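PDB 2XPI: anaphase-promoting complex subunit cut9 from Schizosaccharomyces pombe, which serves as a TPR-repeat component of the anaphase-promoting complex/cyclosome, the E3 ubiquitin ligase that controls progression through mitosis and G1. Local coordinates for residues A[425-430]-A[445-450]. Numbering follows the deposited sequence.
Sequences QAISAY and LFLGMQ
Tyr-430 gives the largest share of this contact, in which the axes of segments 425-430 and 445-450 run nearly antiparallel (167°) and approach to 9.8 Å. Its CG is anti to the carbonyl carbon (chi1 -74°), which sends the ring across to the other helix. There the CB of Phe-446 sits over one face in a CH-pi contact, 3.5 Å from the centroid of the Tyr-430 ring. The two rings themselves meet obliquely, planes 38° apart. Leu-447 CD1 packs on the CB of Tyr-430, and the side-chain amide of Gln-450 lies at the edge of the tyrosine ring.

The looser part is around Ile-427, which is partly exposed: its CG2 stands 4.2 Å from Leu-447 CD1, while its CG1 crosses the aliphatic part of Gln-450, 3.9 Å from that residue's CG. Buried Ala-426 touches the same glutamine with its CB. The Tyr-430 hydroxyl hydrogen-bonds a basic side chain of another protein's chain; an alanine here removes ring and hydroxyl, and would probably weaken the hold on that protein and leave Phe-446 CB without the ring face it rests on.

The pair joins helix 423-435, in TPR 10, to helix 442-454, the start of TPR 11, within the repeats that bind hcn1. Helix 407-420 closes one side, where His-415 meets Phe-446 edge-to-face and Ala-414 touches Tyr-430; Leu-447 reaches Tyr-463 of helix 457-470, and Met-449 packs on helix 475-487.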
ATOM      1  N   GLN A 425     -23.539 -11.195  29.679  1.00 50.18           N
ATOM      2  CA  GLN A 425     -22.658 -10.942  28.568  1.00 46.09           C
ATOM      3  C   GLN A 425     -23.276 -11.448  27.290  1.00 44.58           C
ATOM      4  O   GLN A 425     -23.072 -10.845  26.235  1.00 47.11           O
ATOM      5  CB  GLN A 425     -21.304 -11.565  28.820  1.00 46.41           C
ATOM      6  CG  GLN A 425     -20.759 -11.123  30.148  1.00 50.37           C
ATOM      7  CD  GLN A 425     -19.265 -11.111  30.196  1.00 53.52           C
ATOM      8  OE1 GLN A 425     -18.611 -10.460  29.383  1.00 53.10           O
ATOM      9  NE2 GLN A 425     -18.701 -11.826  31.165  1.00 57.77           N
ATOM     10  N   ALA A 426     -24.039 -12.537  27.372  1.00 40.95           N
ATOM     11  CA  ALA A 426     -24.708 -13.053  26.185  1.00 38.55           C
ATOM     12  C   ALA A 426     -25.693 -12.015  25.693  1.00 40.79           C
ATOM     13  O   ALA A 426     -25.725 -11.689  24.493  1.00 41.65           O
ATOM     14  CB  ALA A 426     -25.406 -14.333  26.476  1.00 39.44           C
ATOM     15  N   ILE A 427     -26.484 -11.484  26.623  1.00 40.43           N
ATOM     16  CA  ILE A 427     -27.408 -10.387  26.337  1.00 40.93           C
ATOM     17  C   ILE A 427     -26.761  -9.079  25.795  1.00 37.43           C
ATOM     18  O   ILE A 427     -27.334  -8.437  24.922  1.00 39.16           O
ATOM     19  CB  ILE A 427     -28.346 -10.121  27.552  1.00 38.07           C
ATOM     20  CG1 ILE A 427     -29.336 -11.284  27.668  1.00 41.92           C
ATOM     21  CG2 ILE A 427     -29.064  -8.755  27.432  1.00 31.93           C
ATOM     22  CD1 ILE A 427     -29.749 -11.612  29.088  1.00 44.88           C
ATOM     23  N   SER A 428     -25.593  -8.680  26.299  1.00 37.28           N
ATOM     24  CA  SER A 428     -24.846  -7.584  25.663  1.00 39.52           C
ATOM     25  C   SER A 428     -24.565  -7.892  24.199  1.00 39.63           C
ATOM     26  O   SER A 428     -24.933  -7.126  23.315  1.00 41.73           O
ATOM     27  CB  SER A 428     -23.508  -7.350  26.346  1.00 43.79           C
ATOM     28  OG  SER A 428     -23.686  -6.857  27.652  1.00 49.69           O
ATOM     29  N   ALA A 429     -23.906  -9.017  23.950  1.00 36.84           N
ATOM     30  CA  ALA A 429     -23.556  -9.395  22.600  1.00 36.43           C
ATOM     31  C   ALA A 429     -24.784  -9.500  21.701  1.00 40.99           C
ATOM     32  O   ALA A 429     -24.738  -9.019  20.577  1.00 46.19           O
ATOM     33  CB  ALA A 429     -22.731 -10.689  22.588  1.00 33.85           C
ATOM     34  N   TYR A 430     -25.881 -10.098  22.177  1.00 40.57           N
ATOM     35  CA  TYR A 430     -27.095 -10.213  21.349  1.00 39.14           C
ATOM     36  C   TYR A 430     -27.743  -8.857  21.090  1.00 41.26           C
ATOM     37  O   TYR A 430     -28.375  -8.660  20.059  1.00 41.51           O
ATOM     38  CB  TYR A 430     -28.168 -11.116  21.979  1.00 36.67           C
ATOM     39  CG  TYR A 430     -27.894 -12.590  21.923  1.00 37.05           C
ATOM     40  CD1 TYR A 430     -27.508 -13.214  20.739  1.00 35.92           C
ATOM     41  CD2 TYR A 430     -28.036 -13.374  23.067  1.00 38.26           C
ATOM     42  CE1 TYR A 430     -27.250 -14.590  20.709  1.00 36.82           C
ATOM     43  CE2 TYR A 430     -27.802 -14.737  23.047  1.00 38.41           C
ATOM     44  CZ  TYR A 430     -27.408 -15.338  21.876  1.00 39.05           C
ATOM     45  OH  TYR A 430     -27.176 -16.683  21.893  1.00 40.64           O
ATOM     46  N   LEU A 445     -35.186 -13.547  18.906  1.00 38.22           N
ATOM     47  CA  LEU A 445     -35.292 -14.944  19.259  1.00 38.47           C
ATOM     48  C   LEU A 445     -34.296 -15.251  20.366  1.00 40.06           C
ATOM     49  O   LEU A 445     -34.657 -15.760  21.434  1.00 40.48           O
ATOM     50  CB  LEU A 445     -34.972 -15.809  18.052  1.00 38.15           C
ATOM     51  CG  LEU A 445     -35.809 -17.070  17.981  1.00 41.31           C
ATOM     52  CD1 LEU A 445     -35.481 -17.887  16.744  1.00 40.40           C
ATOM     53  CD2 LEU A 445     -35.609 -17.861  19.253  1.00 43.80           C
ATOM     54  N   PHE A 446     -33.034 -14.927  20.108  1.00 38.31           N
ATOM     55  CA  PHE A 446     -31.974 -15.269  21.031  1.00 37.00           C
ATOM     56  C   PHE A 446     -32.103 -14.490  22.345  1.00 39.42           C
ATOM     57  O   PHE A 446     -31.898 -15.038  23.432  1.00 40.42           O
ATOM     58  CB  PHE A 446     -30.615 -15.034  20.382  1.00 34.21           C
ATOM     59  CG  PHE A 446     -30.391 -15.828  19.116  1.00 32.18           C
ATOM     60  CD1 PHE A 446     -30.969 -17.063  18.944  1.00 33.23           C
ATOM     61  CD2 PHE A 446     -29.567 -15.339  18.105  1.00 32.25           C
ATOM     62  CE1 PHE A 446     -30.753 -17.800  17.773  1.00 34.27           C
ATOM     63  CE2 PHE A 446     -29.345 -16.070  16.931  1.00 32.44           C
ATOM     64  CZ  PHE A 446     -29.933 -17.290  16.764  1.00 33.00           C
ATOM     65  N   LEU A 447     -32.435 -13.207  22.248  1.00 39.82           N
ATOM     66  CA  LEU A 447     -32.689 -12.416  23.443  1.00 40.19           C
ATOM     67  C   LEU A 447     -33.812 -13.066  24.276  1.00 39.16           C
ATOM     68  O   LEU A 447     -33.734 -13.110  25.491  1.00 38.12           O
ATOM     69  CB  LEU A 447     -33.069 -10.976  23.081  1.00 40.06           C
ATOM     70  CG  LEU A 447     -32.075  -9.803  23.123  1.00 39.29           C
ATOM     71  CD1 LEU A 447     -30.821 -10.146  23.903  1.00 39.16           C
ATOM     72  CD2 LEU A 447     -31.729  -9.319  21.718  1.00 37.50           C
ATOM     73  N   GLY A 448     -34.849 -13.570  23.614  1.00 38.78           N
ATOM     74  CA  GLY A 448     -35.936 -14.238  24.301  1.00 41.24           C
ATOM     75  C   GLY A 448     -35.475 -15.480  25.057  1.00 43.72           C
ATOM     76  O   GLY A 448     -35.805 -15.660  26.233  1.00 45.11           O
ATOM     77  N   MET A 449     -34.704 -16.331  24.381  1.00 42.58           N
ATOM     78  CA  MET A 449     -34.219 -17.586  24.942  1.00 40.99           C
ATOM     79  C   MET A 449     -33.304 -17.372  26.122  1.00 45.12           C
ATOM     80  O   MET A 449     -33.303 -18.152  27.086  1.00 48.40           O
ATOM     81  CB  MET A 449     -33.474 -18.378  23.884  1.00 38.44           C
ATOM     82  CG  MET A 449     -34.370 -18.816  22.716  1.00 39.46           C
ATOM     83  SD  MET A 449     -33.368 -19.544  21.411  1.00 54.92           S
ATOM     84  CE  MET A 449     -32.592 -20.826  22.403  1.00 36.11           C
ATOM     85  N   GLN A 450     -32.521 -16.311  26.046  1.00 44.71           N
ATOM     86  CA  GLN A 450     -31.577 -16.002  27.095  1.00 44.23           C
ATOM     87  C   GLN A 450     -32.317 -15.422  28.300  1.00 46.36           C
ATOM     88  O   GLN A 450     -31.935 -15.682  29.446  1.00 49.04           O
ATOM     89  CB  GLN A 450     -30.520 -15.029  26.569  1.00 44.87           C
ATOM     90  CG  GLN A 450     -29.207 -15.129  27.280  1.00 47.78           C
ATOM     91  CD  GLN A 450     -28.635 -16.514  27.190  1.00 50.17           C
ATOM     92  OE1 GLN A 450     -28.088 -17.040  28.158  1.00 54.60           O
ATOM     93  NE2 GLN A 450     -28.779 -17.131  26.035  1.00 48.30           N
TER